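PDB 2PBE: aminoglycoside 6-adenylyltransferase from Bacillus subtilis, which uses ATP or GTP to nucleotidylate streptomycin on its O-6 hydroxyl, conferring streptomycin resistance. Local coordinates for residues P190-I200 and M210-L221. Sequence-based numbering, arbitrary orientation.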
ATOM      1  N   PRO A 190       2.561  -0.069 -12.583  1.00 26.76           N
ATOM      2  CA  PRO A 190       2.978   0.033 -11.180  1.00 26.30           C
ATOM      3  C   PRO A 190       3.396   1.447 -10.768  1.00 26.33           C
ATOM      4  O   PRO A 190       3.270   1.819  -9.597  1.00 27.42           O
ATOM      5  CB  PRO A 190       4.117  -0.986 -11.081  1.00 25.41           C
ATOM      6  CG  PRO A 190       3.656  -2.061 -12.024  1.00 25.55           C
ATOM      7  CD  PRO A 190       3.173  -1.259 -13.216  1.00 25.35           C
ATOM      8  N   ASN A 191       3.882   2.243 -11.715  1.00 26.63           N
ATOM      9  CA  ASN A 191       4.272   3.610 -11.359  1.00 27.41           C
ATOM     10  C   ASN A 191       3.031   4.502 -11.283  1.00 26.72           C
ATOM     11  O   ASN A 191       2.981   5.429 -10.492  1.00 26.12           O
ATOM     12  CB  ASN A 191       5.306   4.176 -12.336  1.00 27.32           C
ATOM     13  CG  ASN A 191       6.732   3.796 -11.947  1.00 27.70           C
ATOM     14  OD1 ASN A 191       7.273   2.790 -12.399  1.00 26.78           O
ATOM     15  ND2 ASN A 191       7.336   4.594 -11.080  1.00 28.46           N
ATOM     16  N   LEU A 192       2.021   4.203 -12.088  1.00 26.85           N
ATOM     17  CA  LEU A 192       0.778   4.953 -12.040  1.00 27.83           C
ATOM     18  C   LEU A 192       0.221   4.757 -10.620  1.00 30.04           C
ATOM     19  O   LEU A 192      -0.255   5.702  -9.983  1.00 30.41           O
ATOM     20  CB  LEU A 192      -0.207   4.403 -13.074  1.00 25.48           C
ATOM     21  CG  LEU A 192      -1.687   4.739 -12.865  1.00 25.41           C
ATOM     22  CD1 LEU A 192      -1.894   6.265 -12.864  1.00 24.91           C
ATOM     23  CD2 LEU A 192      -2.514   4.088 -13.974  1.00 25.11           C
ATOM     24  N   LEU A 193       0.322   3.523 -10.130  1.00 30.25           N
ATOM     25  CA  LEU A 193      -0.141   3.180  -8.795  1.00 30.83           C
ATOM     26  C   LEU A 193       0.597   3.935  -7.700  1.00 31.50           C
ATOM     27  O   LEU A 193      -0.011   4.360  -6.717  1.00 30.26           O
ATOM     28  CB  LEU A 193       0.022   1.691  -8.559  1.00 31.97           C
ATOM     29  CG  LEU A 193      -1.080   0.727  -8.959  1.00 32.62           C
ATOM     30  CD1 LEU A 193      -0.687  -0.645  -8.465  1.00 33.83           C
ATOM     31  CD2 LEU A 193      -2.403   1.141  -8.331  1.00 32.55           C
ATOM     32  N   ARG A 194       1.912   4.075  -7.855  1.00 33.80           N
ATOM     33  CA  ARG A 194       2.720   4.798  -6.876  1.00 35.07           C
ATOM     34  C   ARG A 194       2.259   6.229  -6.876  1.00 35.06           C
ATOM     35  O   ARG A 194       2.099   6.828  -5.823  1.00 35.45           O
ATOM     36  CB  ARG A 194       4.203   4.764  -7.250  1.00 36.50           C
ATOM     37  CG  ARG A 194       5.110   5.454  -6.247  1.00 37.67           C
ATOM     38  CD  ARG A 194       6.554   5.358  -6.675  1.00 40.92           C
ATOM     39  NE  ARG A 194       6.989   3.973  -6.874  1.00 43.11           N
ATOM     40  CZ  ARG A 194       7.383   3.177  -5.886  1.00 46.03           C
ATOM     41  NH1 ARG A 194       7.408   3.620  -4.620  1.00 41.85           N
ATOM     42  NH2 ARG A 194       7.744   1.935  -6.174  1.00 48.55           N
HETATM   43  N   MSE A 195       2.056   6.773  -8.071  1.00 35.77           N
HETATM   44  CA  MSE A 195       1.592   8.151  -8.223  1.00 37.36           C
HETATM   45  C   MSE A 195       0.245   8.325  -7.523  1.00 36.71           C
HETATM   46  O   MSE A 195      -0.003   9.345  -6.868  1.00 36.16           O
HETATM   47  CB  MSE A 195       1.452   8.502  -9.715  1.00 39.01           C
HETATM   48  CG  MSE A 195       1.240   9.988  -9.982  1.00 41.77           C
HETATM   49 SE   MSE A 195       2.551  11.138  -9.082  1.00 49.23          SE
HETATM   50  CE  MSE A 195       4.110  10.866 -10.256  1.00 44.37           C
HETATM   51  N   MSE A 196      -0.624   7.328  -7.667  1.00 35.40           N
HETATM   52  CA  MSE A 196      -1.928   7.391  -7.041  1.00 35.29           C
HETATM   53  C   MSE A 196      -1.783   7.249  -5.527  1.00 33.81           C
HETATM   54  O   MSE A 196      -2.494   7.900  -4.760  1.00 31.72           O
HETATM   55  CB  MSE A 196      -2.822   6.287  -7.601  1.00 38.49           C
HETATM   56  CG  MSE A 196      -3.180   6.501  -9.061  1.00 43.00           C
HETATM   57 SE   MSE A 196      -4.190   5.055  -9.917  1.00 53.22          SE
HETATM   58  CE  MSE A 196      -6.019   5.549  -9.508  1.00 48.97           C
ATOM     59  N   ALA A 197      -0.849   6.407  -5.101  1.00 32.97           N
ATOM     60  CA  ALA A 197      -0.620   6.207  -3.679  1.00 33.18           C
ATOM     61  C   ALA A 197      -0.081   7.492  -3.066  1.00 33.60           C
ATOM     62  O   ALA A 197      -0.480   7.870  -1.959  1.00 35.66           O
ATOM     63  CB  ALA A 197       0.352   5.062  -3.455  1.00 31.73           C
ATOM     64  N   TRP A 198       0.808   8.167  -3.795  1.00 32.89           N
ATOM     65  CA  TRP A 198       1.390   9.419  -3.305  1.00 32.56           C
ATOM     66  C   TRP A 198       0.297  10.474  -3.160  1.00 32.39           C
ATOM     67  O   TRP A 198       0.371  11.364  -2.305  1.00 32.86           O
ATOM     68  CB  TRP A 198       2.465   9.939  -4.260  1.00 33.39           C
ATOM     69  CG  TRP A 198       3.833   9.258  -4.159  1.00 35.45           C
ATOM     70  CD1 TRP A 198       4.284   8.472  -3.132  1.00 35.68           C
ATOM     71  CD2 TRP A 198       4.937   9.402  -5.064  1.00 35.72           C
ATOM     72  NE1 TRP A 198       5.597   8.121  -3.333  1.00 36.27           N
ATOM     73  CE2 TRP A 198       6.032   8.673  -4.506  1.00 35.92           C
ATOM     74  CE3 TRP A 198       5.121  10.079  -6.296  1.00 34.64           C
ATOM     75  CZ2 TRP A 198       7.308   8.597  -5.137  1.00 35.37           C
ATOM     76  CZ3 TRP A 198       6.394  10.013  -6.933  1.00 33.49           C
ATOM     77  CH2 TRP A 198       7.471   9.267  -6.339  1.00 35.97           C
ATOM     78  N   HIS A 199      -0.715  10.381  -4.014  1.00 31.73           N
ATOM     79  CA  HIS A 199      -1.827  11.312  -3.943  1.00 31.94           C
ATOM     80  C   HIS A 199      -2.625  11.026  -2.657  1.00 32.46           C
ATOM     81  O   HIS A 199      -2.978  11.943  -1.928  1.00 32.56           O
ATOM     82  CB  HIS A 199      -2.721  11.141  -5.172  1.00 31.83           C
ATOM     83  CG  HIS A 199      -3.924  12.027  -5.169  1.00 33.91           C
ATOM     84  ND1 HIS A 199      -3.830  13.399  -5.139  1.00 35.05           N
ATOM     85  CD2 HIS A 199      -5.246  11.731  -5.165  1.00 34.04           C
ATOM     86  CE1 HIS A 199      -5.049  13.916  -5.112  1.00 34.90           C
ATOM     87  NE2 HIS A 199      -5.923  12.926  -5.125  1.00 34.21           N
ATOM     88  N   ILE A 200      -2.892   9.749  -2.390  1.00 32.76           N
ATOM     89  CA  ILE A 200      -3.665   9.340  -1.211  1.00 33.09           C
ATOM     90  C   ILE A 200      -2.864   9.789   0.021  1.00 34.00           C
ATOM     91  O   ILE A 200      -3.403  10.342   0.997  1.00 32.66           O
ATOM     92  CB  ILE A 200      -3.887   7.776  -1.201  1.00 33.42           C
ATOM     93  CG1 ILE A 200      -4.758   7.316  -2.386  1.00 33.19           C
ATOM     94  CG2 ILE A 200      -4.542   7.362   0.093  1.00 31.60           C
ATOM     95  CD1 ILE A 200      -6.176   7.967  -2.460  1.00 36.18           C
HETATM   96  N   MSE A 210       2.305  -1.017  -0.095  1.00 38.16           N
HETATM   97  CA  MSE A 210       1.305  -1.423  -1.072  1.00 41.28           C
HETATM   98  C   MSE A 210       1.177  -2.924  -0.959  1.00 42.43           C
HETATM   99  O   MSE A 210       0.208  -3.520  -1.427  1.00 41.61           O
HETATM  100  CB  MSE A 210       1.735  -1.004  -2.474  1.00 43.84           C
HETATM  101  CG  MSE A 210       1.832   0.512  -2.655  1.00 48.28           C
HETATM  102 SE   MSE A 210       2.487   1.100  -4.418  1.00 58.61          SE
HETATM  103  CE  MSE A 210       0.844   1.124  -5.374  1.00 51.92           C
ATOM    104  N   GLY A 211       2.156  -3.520  -0.284  1.00 43.52           N
ATOM    105  CA  GLY A 211       2.165  -4.952  -0.080  1.00 45.97           C
ATOM    106  C   GLY A 211       2.734  -5.718  -1.252  1.00 47.45           C
ATOM    107  O   GLY A 211       2.814  -5.184  -2.362  1.00 47.29           O
ATOM    108  N   LYS A 212       3.140  -6.964  -1.002  1.00 48.50           N
ATOM    109  CA  LYS A 212       3.690  -7.826  -2.041  1.00 49.44           C
ATOM    110  C   LYS A 212       2.698  -7.820  -3.213  1.00 49.15           C
ATOM    111  O   LYS A 212       1.550  -8.250  -3.081  1.00 48.17           O
ATOM    112  CB  LYS A 212       3.867  -9.255  -1.506  1.00 51.45           C
ATOM    113  CG  LYS A 212       4.773 -10.128  -2.369  1.00 54.31           C
ATOM    114  CD  LYS A 212       6.206  -9.612  -2.338  1.00 56.30           C
ATOM    115  CE  LYS A 212       7.023 -10.128  -3.522  1.00 57.22           C
ATOM    116  NZ  LYS A 212       8.340  -9.407  -3.605  1.00 57.93           N
ATOM    117  N   ASN A 213       3.150  -7.292  -4.346  1.00 49.55           N
ATOM    118  CA  ASN A 213       2.329  -7.175  -5.557  1.00 49.91           C
ATOM    119  C   ASN A 213       1.121  -6.261  -5.404  1.00 49.22           C
ATOM    120  O   ASN A 213       0.025  -6.565  -5.897  1.00 48.88           O
ATOM    121  CB  ASN A 213       1.871  -8.548  -6.072  1.00 51.43           C
ATOM    122  CG  ASN A 213       2.953  -9.246  -6.871  1.00 53.30           C
ATOM    123  OD1 ASN A 213       3.829  -9.909  -6.309  1.00 54.42           O
ATOM    124  ND2 ASN A 213       2.917  -9.081  -8.194  1.00 53.73           N
ATOM    125  N   TYR A 214       1.336  -5.140  -4.718  1.00 48.04           N
ATOM    126  CA  TYR A 214       0.313  -4.107  -4.532  1.00 46.32           C
ATOM    127  C   TYR A 214      -1.018  -4.627  -3.988  1.00 45.45           C
ATOM    128  O   TYR A 214      -2.074  -4.044  -4.243  1.00 44.39           O
ATOM    129  CB  TYR A 214       0.103  -3.376  -5.885  1.00 45.56           C
ATOM    130  CG  TYR A 214       1.386  -3.246  -6.708  1.00 44.57           C
ATOM    131  CD1 TYR A 214       2.397  -2.318  -6.339  1.00 44.33           C
ATOM    132  CD2 TYR A 214       1.653  -4.125  -7.794  1.00 44.55           C
ATOM    133  CE1 TYR A 214       3.654  -2.273  -7.033  1.00 44.19           C
ATOM    134  CE2 TYR A 214       2.907  -4.104  -8.488  1.00 44.05           C
ATOM    135  CZ  TYR A 214       3.905  -3.175  -8.100  1.00 44.51           C
ATOM    136  OH  TYR A 214       5.135  -3.166  -8.740  1.00 44.22           O
ATOM    137  N   LYS A 215      -0.962  -5.707  -3.210  1.00 45.69           N
ATOM    138  CA  LYS A 215      -2.162  -6.333  -2.641  1.00 45.69           C
ATOM    139  C   LYS A 215      -3.009  -5.455  -1.711  1.00 44.03           C
ATOM    140  O   LYS A 215      -4.182  -5.747  -1.492  1.00 43.64           O
ATOM    141  CB  LYS A 215      -1.779  -7.642  -1.916  1.00 47.29           C
ATOM    142  CG  LYS A 215      -0.765  -7.484  -0.783  1.00 49.15           C
ATOM    143  CD  LYS A 215      -0.002  -8.785  -0.535  1.00 50.32           C
ATOM    144  CE  LYS A 215      -0.753  -9.759   0.354  1.00 51.70           C
ATOM    145  NZ  LYS A 215      -0.632  -9.363   1.785  1.00 52.63           N
ATOM    146  N   PHE A 216      -2.427  -4.390  -1.176  1.00 43.38           N
ATOM    147  CA  PHE A 216      -3.153  -3.508  -0.255  1.00 43.77           C
ATOM    148  C   PHE A 216      -3.791  -2.273  -0.878  1.00 44.95           C
ATOM    149  O   PHE A 216      -4.489  -1.524  -0.205  1.00 44.84           O
ATOM    150  CB  PHE A 216      -2.237  -3.036   0.880  1.00 41.70           C
ATOM    151  CG  PHE A 216      -1.639  -4.137   1.691  1.00 40.94           C
ATOM    152  CD1 PHE A 216      -2.434  -5.201   2.165  1.00 41.94           C
ATOM    153  CD2 PHE A 216      -0.273  -4.104   2.018  1.00 41.40           C
ATOM    154  CE1 PHE A 216      -1.877  -6.235   2.962  1.00 42.55           C
ATOM    155  CE2 PHE A 216       0.318  -5.129   2.819  1.00 41.48           C
ATOM    156  CZ  PHE A 216      -0.488  -6.197   3.290  1.00 42.38           C
HETATM  157  N   MSE A 217      -3.563  -2.067  -2.166  1.00 46.72           N
HETATM  158  CA  MSE A 217      -4.088  -0.894  -2.838  1.00 48.47           C
HETATM  159  C   MSE A 217      -5.602  -0.726  -2.897  1.00 47.85           C
HETATM  160  O   MSE A 217      -6.094   0.415  -2.912  1.00 47.76           O
HETATM  161  CB  MSE A 217      -3.491  -0.804  -4.245  1.00 52.82           C
HETATM  162  CG  MSE A 217      -2.061  -0.294  -4.249  1.00 58.01           C
HETATM  163 SE   MSE A 217      -1.846   1.353  -3.203  1.00 67.63          SE
HETATM  164  CE  MSE A 217      -2.265   2.698  -4.540  1.00 62.98           C
ATOM    165  N   LYS A 218      -6.342  -1.833  -2.928  1.00 46.26           N
ATOM    166  CA  LYS A 218      -7.800  -1.751  -2.967  1.00 44.53           C
ATOM    167  C   LYS A 218      -8.262  -1.171  -1.638  1.00 43.52           C
ATOM    168  O   LYS A 218      -9.350  -0.585  -1.530  1.00 44.22           O
ATOM    169  CB  LYS A 218      -8.428  -3.131  -3.176  1.00 42.91           C
ATOM    170  CG  LYS A 218      -9.835  -3.051  -3.694  1.00 41.09           C
ATOM    171  CD  LYS A 218     -10.458  -4.424  -3.794  1.00 42.82           C
ATOM    172  CE  LYS A 218     -11.747  -4.385  -4.598  1.00 43.23           C
ATOM    173  NZ  LYS A 218     -12.652  -3.285  -4.131  1.00 46.41           N
ATOM    174  N   ARG A 219      -7.417  -1.345  -0.629  1.00 43.09           N
ATOM    175  CA  ARG A 219      -7.712  -0.860   0.711  1.00 43.61           C
ATOM    176  C   ARG A 219      -7.231   0.568   0.922  1.00 41.17           C
ATOM    177  O   ARG A 219      -7.043   0.997   2.049  1.00 43.51           O
ATOM    178  CB  ARG A 219      -7.049  -1.758   1.747  1.00 47.03           C
ATOM    179  CG  ARG A 219      -7.699  -1.762   3.099  1.00 51.57           C
ATOM    180  CD  ARG A 219      -8.005  -3.190   3.440  1.00 56.34           C
ATOM    181  NE  ARG A 219      -8.799  -3.830   2.390  1.00 60.37           N
ATOM    182  CZ  ARG A 219     -10.030  -3.464   2.025  1.00 61.46           C
ATOM    183  NH1 ARG A 219     -10.652  -2.451   2.630  1.00 60.86           N
ATOM    184  NH2 ARG A 219     -10.633  -4.078   1.009  1.00 61.67           N
ATOM    185  N   TYR A 220      -7.022   1.300  -0.156  1.00 37.35           N
ATOM    186  CA  TYR A 220      -6.567   2.671  -0.037  1.00 33.63           C
ATOM    187  C   TYR A 220      -7.280   3.540  -1.032  1.00 32.64           C
ATOM    188  O   TYR A 220      -7.544   4.703  -0.769  1.00 32.12           O
ATOM    189  CB  TYR A 220      -5.082   2.748  -0.295  1.00 31.25           C
ATOM    190  CG  TYR A 220      -4.267   2.310   0.889  1.00 29.48           C
ATOM    191  CD1 TYR A 220      -4.244   3.077   2.085  1.00 28.68           C
ATOM    192  CD2 TYR A 220      -3.529   1.100   0.848  1.00 29.09           C
ATOM    193  CE1 TYR A 220      -3.502   2.643   3.220  1.00 28.12           C
ATOM    194  CE2 TYR A 220      -2.799   0.649   1.961  1.00 27.86           C
ATOM    195  CZ  TYR A 220      -2.786   1.414   3.147  1.00 30.24           C
ATOM    196  OH  TYR A 220      -2.063   0.923   4.222  1.00 29.74           O
ATOM    197  N   LEU A 221      -7.558   2.968  -2.202  1.00 32.69           N
ATOM    198  CA  LEU A 221      -8.251   3.666  -3.272  1.00 33.16           C
ATOM    199  C   LEU A 221      -9.749   3.615  -3.030  1.00 33.49           C
ATOM    200  O   LEU A 221     -10.263   2.632  -2.481  1.00 33.08           O
ATOM    201  CB  LEU A 221      -7.958   2.990  -4.609  1.00 34.51           C
ATOM    202  CG  LEU A 221      -6.734   3.316  -5.457  1.00 34.38           C
ATOM    203  CD1 LEU A 221      -5.586   3.783  -4.597  1.00 35.67           C
ATOM    204  CD2 LEU A 221      -6.353   2.066  -6.233  1.00 33.79           C
TER
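Leu193 sits at the middle of this contact, with a different part of its side chain given to each of three partners from 210-221. Its CD1 reaches the base of the Tyr214 side chain, 3.8 Å from CG; the other two partners are the selenomethionines Met210, whose terminal methyl meets Leu193 CB, and Met217, whose CE lies 4.1 Å from Leu193 CD2. Met210 is extended until its last torsion (chi3 87°), where it bends and lays CE against the helix. Met217 is folded twice, at chi2 and chi3, and its methyl settles 3.7 Å from Ala197 CB. One turn before Leu193, Pro190 CB packs at the phenol end of Tyr214, 3.4 Å from OH, while one turn beyond Ala197, Ile200 CG1 touches Leu221 CD1 at 4.2 Å. No hydrogen bond crosses the interface, which is largely van der Waals contact and mostly buried.

Within the loop, a type I turn runs from Tyr214 to Met217, and Met217 O accepts from both Tyr220 N and Leu221 N. Tyr144 meets the Tyr214 ring edge-to-face. The contact lays the connection between strand 207-209 and helix 223-230 along helix 177-204, with Ile146 of strand 145-146 touching Met210 and Ala197, and Leu229 of helix 223-230 touching Leu193.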